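Local atomic coordinates of amino acid adenylation domain-containing protein (Bacillus stratosphericus LAMA 585, PDB entry 6ULY), a protein that probably selects and activates an alpha-keto acid as its acyl adenylate, serving as an adenylation domain in nonribosomal depsipeptide synthesis. Residues A109-L114 with F141-D146; K201-A206 with V340-A345; D280-I285 with I555-L560. All coordinates share one frame; numbering follows the deposited sequence.

Contact 1 of 3, residues A109-L114 with F141-D146; sequences AAVKKL and FLWHTD
Val-111 and Leu-114 of helix 109-120, the connection of a beta-alpha-beta crossover between parallel strands 94-97 and 125-128, pack against Leu-142 and Trp-143, where helix 139-142 ends in a Schellman motif at His-144. The indole of Trp-143 reaches across to the helix. Val-111 meets it at the edge, near the ring plane, with CG1 3.4 Å from Trp-143 NE1. With CG1 turned anti to the backbone N (chi1 166°), the same methyl also touches Leu-142, CG1 to CD1 being 4.0 Å, the two neighbours lying at about a right angle as seen from it. One turn on, Leu-114 meets the benzo end with its CB 4.0 Å from Trp-143 CZ2, and its carbonyl carbon lies oblique to the ring. Farther along helix 109-120, His-115 packs edge-to-face with the indole and Trp-118 meets it with planes at about 40°. All four touching residues are buried, and no hydrogen bond links the two segments. Trp-143 NE1 has no hydrogen-bond partner in the model; besides the methyl, Val-111 O borders the indole, 3.7 Å from NE1. The join therefore rests largely on apolar packing and shape, at the price of one buried N-H.

Contact 2 of 3, residues K201-A206 with V340-A345; sequences KGTVAA and VVFSFA
Thr-203 and Phe-342 form the buried half of this contact, Ala-206 and Phe-344 the more open half. Thr-203 OG1 meets the edge of the Phe-342 ring near its plane, 3.9 Å from Phe-342 CE2, while the methyl CG2, equally far from Phe-342 CZ, stands well out of that plane, so that the threonine straddles the corner of the ring. The two side chains cross at about a right angle. One turn further along the helix, the backbone oxygen of Ala-206 is met by Phe-344 CZ at 3.3 Å, an oblique close touch and not a hydrogen bond. Ala-206 CB points toward the strand and is 4.4 Å from the same CZ.

In the next shell, Thr-203 OG1 is hydrogen-bonded to Asn-199 O, one turn earlier in helix 193-207. That bond satisfies the hydroxyl and fixes the side-chain rotation (chi1 -69°), which leaves CG2 anti to the backbone N, within touch of Phe-342 CZ. Val-233 of helix 224-237 and Phe-209 also pack on Thr-203, and Phe-342 is backed by Ala-330 of the neighbouring strand and by Ile-387. Farther out, Val-340 and Val-341 both face Phe-331 in a classic beta bulge.

The side chain of Phe-342 is about 6 Å from the bound keto acyl adenylate, which puts the contact close to the pocket without Phe-342 touching the ligand. Strands 327-333 and 338-342 form an antiparallel hairpin whose turn end carries a sequence resembling the A5 core motif of adenylation domains. A helix packed on such a sheet is part of the layered alpha/beta architecture of the ANL superfamily.

Contact 3 of 3, residues D280-I285 with I555-L560; sequences DYEKEI and IERAQL
The backbones come closest at Asp-280 and Ala-558, whose CA atoms are 7.5 Å apart, with Tyr-281 at the N-cap of the short helix 282-285 and Gln-559 at that of helix 560-570. This surface contact joins the large N-terminal part of the adenylation domain to its small C-terminal subdomain, in a segment whose sequence resembles the end of the A10 core motif. A salt bridge between Glu-282 and Arg-557 dominates it. A single carboxylate oxygen, OE2, receives both terminal nitrogens of the guanidinium: Arg-557 NH1 donates to the syn lone pair of Glu-282 OE2 at 2.6 Å, with the oxygen 18° out of the guanidinium plane, and Arg-557 NH2 reaches Glu-282 OE2 at 2.8 Å. Neither bond is straight, 136° from NH1 and 129° from NH2, and the second is weak, as expected when one oxygen sits between two nitrogens. Glu-282 starts with CG between its backbone N and carbonyl carbon and then runs extended toward the arginine, whereas the Arg-557 chain bends at chi2 and chi3. The other oxygen, OE1, forms a salt bridge with Arg-312 NH2, so the carboxylate is flanked by two arginines, a setting that would favour its ionised form. Asp-280 OD2 lies near the like-charged Glu-566 of helix 560-570; across the contact, Asp-280 OD1 stands 4.0 Å from the methyl CB of Ala-558.

The three contacts do not touch one another. Contact 2 lies beside the adenylate pocket, on the other side of the chain's centre from contact 1; their centres are 39 Å apart and their nearest atoms about 23 Å. Contact 1 closes in sequence before the other two open. Contacts 2 and 3 interleave along the chain, since 280-285 falls between 201-206 and 340-345; their nearest atoms are about 18 Å apart. Contact 3, whose nearest atoms are about 21 Å from those of contact 1, ties the C-terminal subdomain to the N-terminal part, whereas the others join elements inside the latter, contact 1 through a buried apolar join and contact 2 through aromatic packing close to the adenylate.

Contact 1 of 3, residues A109-L114 with F141-D146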
loop_
_atom_site.group_PDB
_atom_site.type_symbol
_atom_site.label_atom_id
_atom_site.label_comp_id
_atom_site.label_asym_id
_atom_site.label_seq_id
_atom_site.Cartn_x
_atom_site.Cartn_y
_atom_site.Cartn_z
ATOM N N ALA A 109 -12.202 9.545 -3.537
ATOM C CA ALA A 109 -11.505 8.321 -3.154
ATOM C C ALA A 109 -12.463 7.140 -3.066
ATOM O O ALA A 109 -12.207 6.074 -3.637
ATOM C CB ALA A 109 -10.790 8.526 -1.819
ATOM N N ALA A 110 -13.566 7.306 -2.333
ATOM C CA ALA A 110 -14.536 6.225 -2.206
ATOM C C ALA A 110 -14.997 5.740 -3.573
ATOM O O ALA A 110 -15.109 4.532 -3.807
ATOM C CB ALA A 110 -15.730 6.688 -1.371
ATOM N N VAL A 111 -15.251 6.667 -4.495
ATOM C CA VAL A 111 -15.728 6.285 -5.820
ATOM C C VAL A 111 -14.649 5.526 -6.582
ATOM O O VAL A 111 -14.948 4.598 -7.344
ATOM C CB VAL A 111 -16.198 7.534 -6.588
ATOM C CG1 VAL A 111 -16.378 7.220 -8.063
ATOM C CG2 VAL A 111 -17.491 8.058 -5.988
ATOM N N LYS A 112 -13.381 5.910 -6.402
ATOM C CA LYS A 112 -12.290 5.182 -7.044
ATOM C C LYS A 112 -12.220 3.749 -6.532
ATOM O O LYS A 112 -12.067 2.802 -7.312
ATOM C CB LYS A 112 -10.958 5.899 -6.802
ATOM C CG LYS A 112 -10.836 7.262 -7.466
ATOM C CD LYS A 112 -9.445 7.857 -7.272
ATOM C CE LYS A 112 -9.320 9.218 -7.947
ATOM N NZ LYS A 112 -7.973 9.825 -7.751
ATOM N N LYS A 113 -12.318 3.572 -5.214
ATOM C CA LYS A 113 -12.261 2.231 -4.643
ATOM C C LYS A 113 -13.410 1.362 -5.143
ATOM O O LYS A 113 -13.213 0.179 -5.446
ATOM C CB LYS A 113 -12.273 2.317 -3.116
ATOM C CG LYS A 113 -11.133 3.158 -2.544
ATOM C CD LYS A 113 -11.102 3.128 -1.023
ATOM C CE LYS A 113 -9.884 3.861 -0.488
ATOM N NZ LYS A 113 -9.650 3.591 0.959
ATOM N N LEU A 114 -14.618 1.925 -5.236
ATOM C CA LEU A 114 -15.739 1.159 -5.773
ATOM C C LEU A 114 -15.446 0.696 -7.193
ATOM O O LEU A 114 -15.729 -0.453 -7.552
ATOM C CB LEU A 114 -17.025 1.991 -5.735
ATOM C CG LEU A 114 -17.532 2.379 -4.346
ATOM C CD1 LEU A 114 -18.719 3.327 -4.450
ATOM C CD2 LEU A 114 -17.900 1.142 -3.537
ATOM N N PHE A 141 -21.267 7.783 -16.035
ATOM C CA PHE A 141 -20.531 8.906 -16.600
ATOM C C PHE A 141 -19.189 9.098 -15.903
ATOM O O PHE A 141 -18.190 9.411 -16.556
ATOM C CB PHE A 141 -21.367 10.185 -16.503
ATOM C CG PHE A 141 -22.589 10.186 -17.382
ATOM C CD1 PHE A 141 -22.580 10.838 -18.607
ATOM C CD2 PHE A 141 -23.750 9.539 -16.983
ATOM C CE1 PHE A 141 -23.702 10.847 -19.415
ATOM C CE2 PHE A 141 -24.876 9.542 -17.788
ATOM C CZ PHE A 141 -24.852 10.196 -19.005
ATOM N N LEU A 142 -19.148 8.914 -14.579
ATOM C CA LEU A 142 -17.894 9.084 -13.851
ATOM C C LEU A 142 -16.842 8.083 -14.313
ATOM O O LEU A 142 -15.658 8.421 -14.426
ATOM C CB LEU A 142 -18.131 8.935 -12.347
ATOM C CG LEU A 142 -18.473 10.190 -11.542
ATOM C CD1 LEU A 142 -18.588 9.850 -10.061
ATOM C CD2 LEU A 142 -17.432 11.276 -11.755
ATOM N N TRP A 143 -17.253 6.847 -14.573
ATOM C CA TRP A 143 -16.340 5.784 -14.969
ATOM C C TRP A 143 -16.221 5.640 -16.480
ATOM O O TRP A 143 -15.476 4.771 -16.945
ATOM C CB TRP A 143 -16.799 4.455 -14.357
ATOM C CG TRP A 143 -16.806 4.458 -12.855
ATOM C CD1 TRP A 143 -16.268 5.408 -12.037
ATOM C CD2 TRP A 143 -17.380 3.465 -11.992
ATOM N NE1 TRP A 143 -16.470 5.070 -10.721
ATOM C CE2 TRP A 143 -17.152 3.883 -10.666
ATOM C CE3 TRP A 143 -18.064 2.266 -12.214
ATOM C CZ2 TRP A 143 -17.577 3.141 -9.564
ATOM C CZ3 TRP A 143 -18.492 1.534 -11.118
ATOM C CH2 TRP A 143 -18.244 1.973 -9.810
ATOM N N HIS A 144 -16.934 6.460 -17.249
ATOM C CA HIS A 144 -16.890 6.422 -18.709
ATOM C C HIS A 144 -17.045 4.988 -19.215
ATOM O O HIS A 144 -16.204 4.452 -19.937
ATOM C CB HIS A 144 -15.597 7.059 -19.220
ATOM C CG HIS A 144 -15.432 8.488 -18.810
ATOM N ND1 HIS A 144 -15.989 9.533 -19.515
ATOM C CD2 HIS A 144 -14.787 9.045 -17.758
ATOM C CE1 HIS A 144 -15.687 10.673 -18.919
ATOM N NE2 HIS A 144 -14.958 10.405 -17.851
ATOM N N THR A 145 -18.156 4.375 -18.816
ATOM C CA THR A 145 -18.407 2.970 -19.090
ATOM C C THR A 145 -19.839 2.781 -19.563
ATOM O O THR A 145 -20.754 3.490 -19.135
ATOM C CB THR A 145 -18.163 2.100 -17.849
ATOM O OG1 THR A 145 -18.484 0.737 -18.147
ATOM C CG2 THR A 145 -19.019 2.575 -16.682
ATOM N N ASP A 146 -20.016 1.812 -20.458
ATOM C CA ASP A 146 -21.328 1.367 -20.902
ATOM C C ASP A 146 -21.713 0.031 -20.282
ATOM O O ASP A 146 -22.742 -0.543 -20.651
ATOM C CB ASP A 146 -21.356 1.260 -22.427
ATOM C CG ASP A 146 -20.900 2.537 -23.110
ATOM O OD1 ASP A 146 -21.334 3.631 -22.686
ATOM O OD2 ASP A 146 -20.102 2.446 -24.067
#

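Contact 2 of 3, residues K201-A206 with V340-A345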
loop_
_atom_site.group_PDB
_atom_site.type_symbol
_atom_site.label_atom_id
_atom_site.label_comp_id
_atom_site.label_asym_id
_atom_site.label_seq_id
_atom_site.Cartn_x
_atom_site.Cartn_y
_atom_site.Cartn_z
ATOM N N LYS A 201 -20.684 -19.725 15.260
ATOM C CA LYS A 201 -20.832 -20.752 16.286
ATOM C C LYS A 201 -19.835 -20.548 17.416
ATOM O O LYS A 201 -20.176 -20.719 18.590
ATOM C CB LYS A 201 -20.677 -22.135 15.658
ATOM C CG LYS A 201 -21.779 -22.454 14.661
ATOM C CD LYS A 201 -21.531 -23.751 13.913
ATOM C CE LYS A 201 -22.692 -24.062 12.982
ATOM N NZ LYS A 201 -22.462 -25.280 12.168
ATOM N N GLY A 202 -18.598 -20.177 17.087
ATOM C CA GLY A 202 -17.648 -19.842 18.133
ATOM C C GLY A 202 -18.095 -18.645 18.949
ATOM O O GLY A 202 -17.987 -18.642 20.178
ATOM N N THR A 203 -18.609 -17.613 18.276
ATOM C CA THR A 203 -19.056 -16.415 18.979
ATOM C C THR A 203 -20.243 -16.719 19.887
ATOM O O THR A 203 -20.301 -16.238 21.025
ATOM C CB THR A 203 -19.416 -15.322 17.967
ATOM O OG1 THR A 203 -18.219 -14.850 17.334
ATOM C CG2 THR A 203 -20.134 -14.152 18.646
ATOM N N VAL A 204 -21.196 -17.520 19.404
ATOM C CA VAL A 204 -22.361 -17.864 20.218
ATOM C C VAL A 204 -21.936 -18.622 21.470
ATOM O O VAL A 204 -22.453 -18.375 22.567
ATOM C CB VAL A 204 -23.368 -18.676 19.383
ATOM C CG1 VAL A 204 -24.451 -19.278 20.279
ATOM C CG2 VAL A 204 -23.988 -17.801 18.306
ATOM N N ALA A 205 -20.988 -19.553 21.330
ATOM C CA ALA A 205 -20.578 -20.367 22.471
ATOM C C ALA A 205 -19.814 -19.545 23.503
ATOM O O ALA A 205 -20.003 -19.729 24.711
ATOM C CB ALA A 205 -19.723 -21.542 21.999
ATOM N N ALA A 206 -18.935 -18.649 23.049
ATOM C CA ALA A 206 -18.141 -17.863 23.990
ATOM C C ALA A 206 -19.008 -16.865 24.750
ATOM O O ALA A 206 -18.797 -16.638 25.948
ATOM C CB ALA A 206 -17.015 -17.140 23.250
ATOM N N VAL A 340 -12.750 -12.762 17.141
ATOM C CA VAL A 340 -12.212 -14.060 17.531
ATOM C C VAL A 340 -11.760 -14.087 18.982
ATOM O O VAL A 340 -11.374 -15.147 19.478
ATOM C CB VAL A 340 -11.054 -14.484 16.604
ATOM C CG1 VAL A 340 -11.566 -14.687 15.182
ATOM C CG2 VAL A 340 -9.926 -13.454 16.632
ATOM N N VAL A 341 -11.801 -12.953 19.682
ATOM C CA VAL A 341 -11.516 -12.885 21.111
ATOM C C VAL A 341 -12.562 -11.994 21.767
ATOM O O VAL A 341 -12.981 -10.985 21.191
ATOM C CB VAL A 341 -10.099 -12.346 21.401
ATOM C CG1 VAL A 341 -9.043 -13.367 21.009
ATOM C CG2 VAL A 341 -9.864 -11.025 20.683
ATOM N N PHE A 342 -12.972 -12.367 22.979
ATOM C CA PHE A 342 -13.906 -11.584 23.782
ATOM C C PHE A 342 -13.416 -11.558 25.222
ATOM O O PHE A 342 -13.052 -12.603 25.771
ATOM C CB PHE A 342 -15.323 -12.170 23.733
ATOM C CG PHE A 342 -16.003 -12.026 22.403
ATOM C CD1 PHE A 342 -16.722 -10.883 22.098
ATOM C CD2 PHE A 342 -15.945 -13.045 21.466
ATOM C CE1 PHE A 342 -17.358 -10.754 20.879
ATOM C CE2 PHE A 342 -16.580 -12.922 20.245
ATOM C CZ PHE A 342 -17.287 -11.775 19.952
ATOM N N SER A 343 -13.413 -10.374 25.828
ATOM C CA SER A 343 -13.015 -10.196 27.219
ATOM C C SER A 343 -14.253 -10.002 28.084
ATOM O O SER A 343 -15.087 -9.137 27.796
ATOM C CB SER A 343 -12.077 -8.997 27.369
ATOM O OG SER A 343 -11.845 -8.696 28.735
ATOM N N PHE A 344 -14.371 -10.806 29.143
ATOM C CA PHE A 344 -15.508 -10.755 30.055
ATOM C C PHE A 344 -15.104 -10.247 31.436
ATOM O O PHE A 344 -15.717 -10.615 32.441
ATOM C CB PHE A 344 -16.160 -12.130 30.191
ATOM C CG PHE A 344 -16.368 -12.836 28.889
ATOM C CD1 PHE A 344 -17.519 -12.637 28.153
ATOM C CD2 PHE A 344 -15.406 -13.706 28.401
ATOM C CE1 PHE A 344 -17.713 -13.293 26.951
ATOM C CE2 PHE A 344 -15.592 -14.362 27.203
ATOM C CZ PHE A 344 -16.748 -14.156 26.478
ATOM N N ALA A 345 -14.080 -9.399 31.499
ATOM C CA ALA A 345 -13.463 -9.015 32.760
ATOM C C ALA A 345 -13.567 -7.531 33.077
ATOM O O ALA A 345 -13.113 -7.114 34.148
ATOM C CB ALA A 345 -11.980 -9.416 32.761
#

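Contact 3 of 3, residues D280-I285 with I555-L560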
loop_
_atom_site.group_PDB
_atom_site.type_symbol
_atom_site.label_atom_id
_atom_site.label_comp_id
_atom_site.label_asym_id
_atom_site.label_seq_id
_atom_site.Cartn_x
_atom_site.Cartn_y
_atom_site.Cartn_z
ATOM N N ASP A 280 -19.148 12.240 25.763
ATOM C CA ASP A 280 -19.149 13.679 25.527
ATOM C C ASP A 280 -20.473 14.332 25.897
ATOM O O ASP A 280 -20.554 15.564 25.901
ATOM C CB ASP A 280 -18.836 13.982 24.059
ATOM C CG ASP A 280 -17.413 13.621 23.670
ATOM O OD1 ASP A 280 -16.527 13.604 24.554
ATOM O OD2 ASP A 280 -17.181 13.361 22.470
ATOM N N TYR A 281 -21.505 13.543 26.203
ATOM C CA TYR A 281 -22.838 14.046 26.504
ATOM C C TYR A 281 -23.205 13.856 27.973
ATOM O O TYR A 281 -24.371 13.620 28.297
ATOM C CB TYR A 281 -23.879 13.356 25.623
ATOM C CG TYR A 281 -23.857 13.761 24.169
ATOM C CD1 TYR A 281 -24.747 14.709 23.677
ATOM C CD2 TYR A 281 -22.959 13.184 23.282
ATOM C CE1 TYR A 281 -24.736 15.080 22.343
ATOM C CE2 TYR A 281 -22.939 13.547 21.948
ATOM C CZ TYR A 281 -23.827 14.495 21.483
ATOM O OH TYR A 281 -23.808 14.858 20.156
ATOM N N GLU A 282 -22.229 13.951 28.880
ATOM C CA GLU A 282 -22.529 13.699 30.287
ATOM C C GLU A 282 -23.537 14.705 30.831
ATOM O O GLU A 282 -24.375 14.360 31.672
ATOM C CB GLU A 282 -21.250 13.725 31.123
ATOM C CG GLU A 282 -20.593 15.086 31.237
ATOM C CD GLU A 282 -19.405 15.072 32.178
ATOM O OE1 GLU A 282 -19.333 14.161 33.031
ATOM O OE2 GLU A 282 -18.543 15.968 32.064
ATOM N N LYS A 283 -23.467 15.955 30.369
ATOM C CA LYS A 283 -24.398 16.972 30.849
ATOM C C LYS A 283 -25.839 16.560 30.575
ATOM O O LYS A 283 -26.674 16.525 31.487
ATOM C CB LYS A 283 -24.091 18.318 30.191
ATOM N N GLU A 284 -26.145 16.234 29.320
ATOM C CA GLU A 284 -27.503 15.865 28.950
ATOM C C GLU A 284 -27.863 14.450 29.389
ATOM O O GLU A 284 -29.055 14.130 29.479
ATOM C CB GLU A 284 -27.709 16.017 27.436
ATOM C CG GLU A 284 -26.502 15.679 26.570
ATOM C CD GLU A 284 -25.572 16.871 26.332
ATOM O OE1 GLU A 284 -25.997 17.847 25.675
ATOM O OE2 GLU A 284 -24.416 16.828 26.805
ATOM N N ILE A 285 -26.871 13.605 29.677
ATOM C CA ILE A 285 -27.167 12.289 30.235
ATOM C C ILE A 285 -27.579 12.415 31.694
ATOM O O ILE A 285 -28.452 11.683 32.173
ATOM C CB ILE A 285 -25.962 11.345 30.077
ATOM C CG1 ILE A 285 -25.795 10.929 28.615
ATOM C CG2 ILE A 285 -26.131 10.122 30.966
ATOM C CD1 ILE A 285 -24.448 10.284 28.314
ATOM N N ILE A 555 -8.831 23.553 28.384
ATOM C CA ILE A 555 -8.725 22.182 28.867
ATOM C C ILE A 555 -9.811 21.349 28.201
ATOM O O ILE A 555 -10.972 21.769 28.140
ATOM C CB ILE A 555 -8.840 22.100 30.404
ATOM C CG1 ILE A 555 -7.684 22.878 31.048
ATOM C CG2 ILE A 555 -8.887 20.636 30.870
ATOM C CD1 ILE A 555 -7.120 22.263 32.318
ATOM N N GLU A 556 -9.431 20.174 27.707
ATOM C CA GLU A 556 -10.355 19.208 27.133
ATOM C C GLU A 556 -10.388 17.961 28.005
ATOM O O GLU A 556 -9.349 17.512 28.501
ATOM C CB GLU A 556 -9.954 18.839 25.701
ATOM C CG GLU A 556 -10.624 19.688 24.628
ATOM C CD GLU A 556 -10.246 21.155 24.717
ATOM O OE1 GLU A 556 -9.061 21.451 24.979
ATOM O OE2 GLU A 556 -11.137 22.014 24.529
ATOM N N ARG A 557 -11.587 17.410 28.194
ATOM C CA ARG A 557 -11.771 16.246 29.054
ATOM C C ARG A 557 -11.556 14.929 28.322
ATOM O O ARG A 557 -11.133 13.948 28.944
ATOM C CB ARG A 557 -13.178 16.257 29.660
ATOM C CG ARG A 557 -13.213 16.309 31.186
ATOM C CD ARG A 557 -13.595 17.691 31.706
ATOM N NE ARG A 557 -14.881 18.141 31.181
ATOM C CZ ARG A 557 -16.061 17.684 31.590
ATOM N NH1 ARG A 557 -16.127 16.750 32.531
ATOM N NH2 ARG A 557 -17.178 18.155 31.051
ATOM N N ALA A 558 -11.846 14.878 27.024
ATOM C CA ALA A 558 -11.657 13.659 26.252
ATOM C C ALA A 558 -10.191 13.494 25.870
ATOM O O ALA A 558 -9.535 14.448 25.440
ATOM C CB ALA A 558 -12.527 13.682 24.995
ATOM N N GLN A 559 -9.682 12.275 26.030
ATOM C CA GLN A 559 -8.292 11.991 25.707
ATOM C C GLN A 559 -8.024 12.266 24.228
ATOM O O GLN A 559 -8.936 12.309 23.398
ATOM C CB GLN A 559 -7.951 10.541 26.053
ATOM C CG GLN A 559 -6.473 10.191 25.930
ATOM C CD GLN A 559 -6.156 8.798 26.440
ATOM O OE1 GLN A 559 -6.912 8.225 27.227
ATOM N NE2 GLN A 559 -5.034 8.243 25.992
ATOM N N LEU A 560 -6.743 12.461 23.903
ATOM C CA LEU A 560 -6.370 12.805 22.534
ATOM C C LEU A 560 -6.558 11.615 21.597
ATOM O O LEU A 560 -7.129 11.755 20.509
ATOM C CB LEU A 560 -4.925 13.309 22.498
ATOM C CG LEU A 560 -4.424 14.012 21.230
ATOM C CD1 LEU A 560 -4.063 13.010 20.139
ATOM C CD2 LEU A 560 -5.446 15.019 20.709
#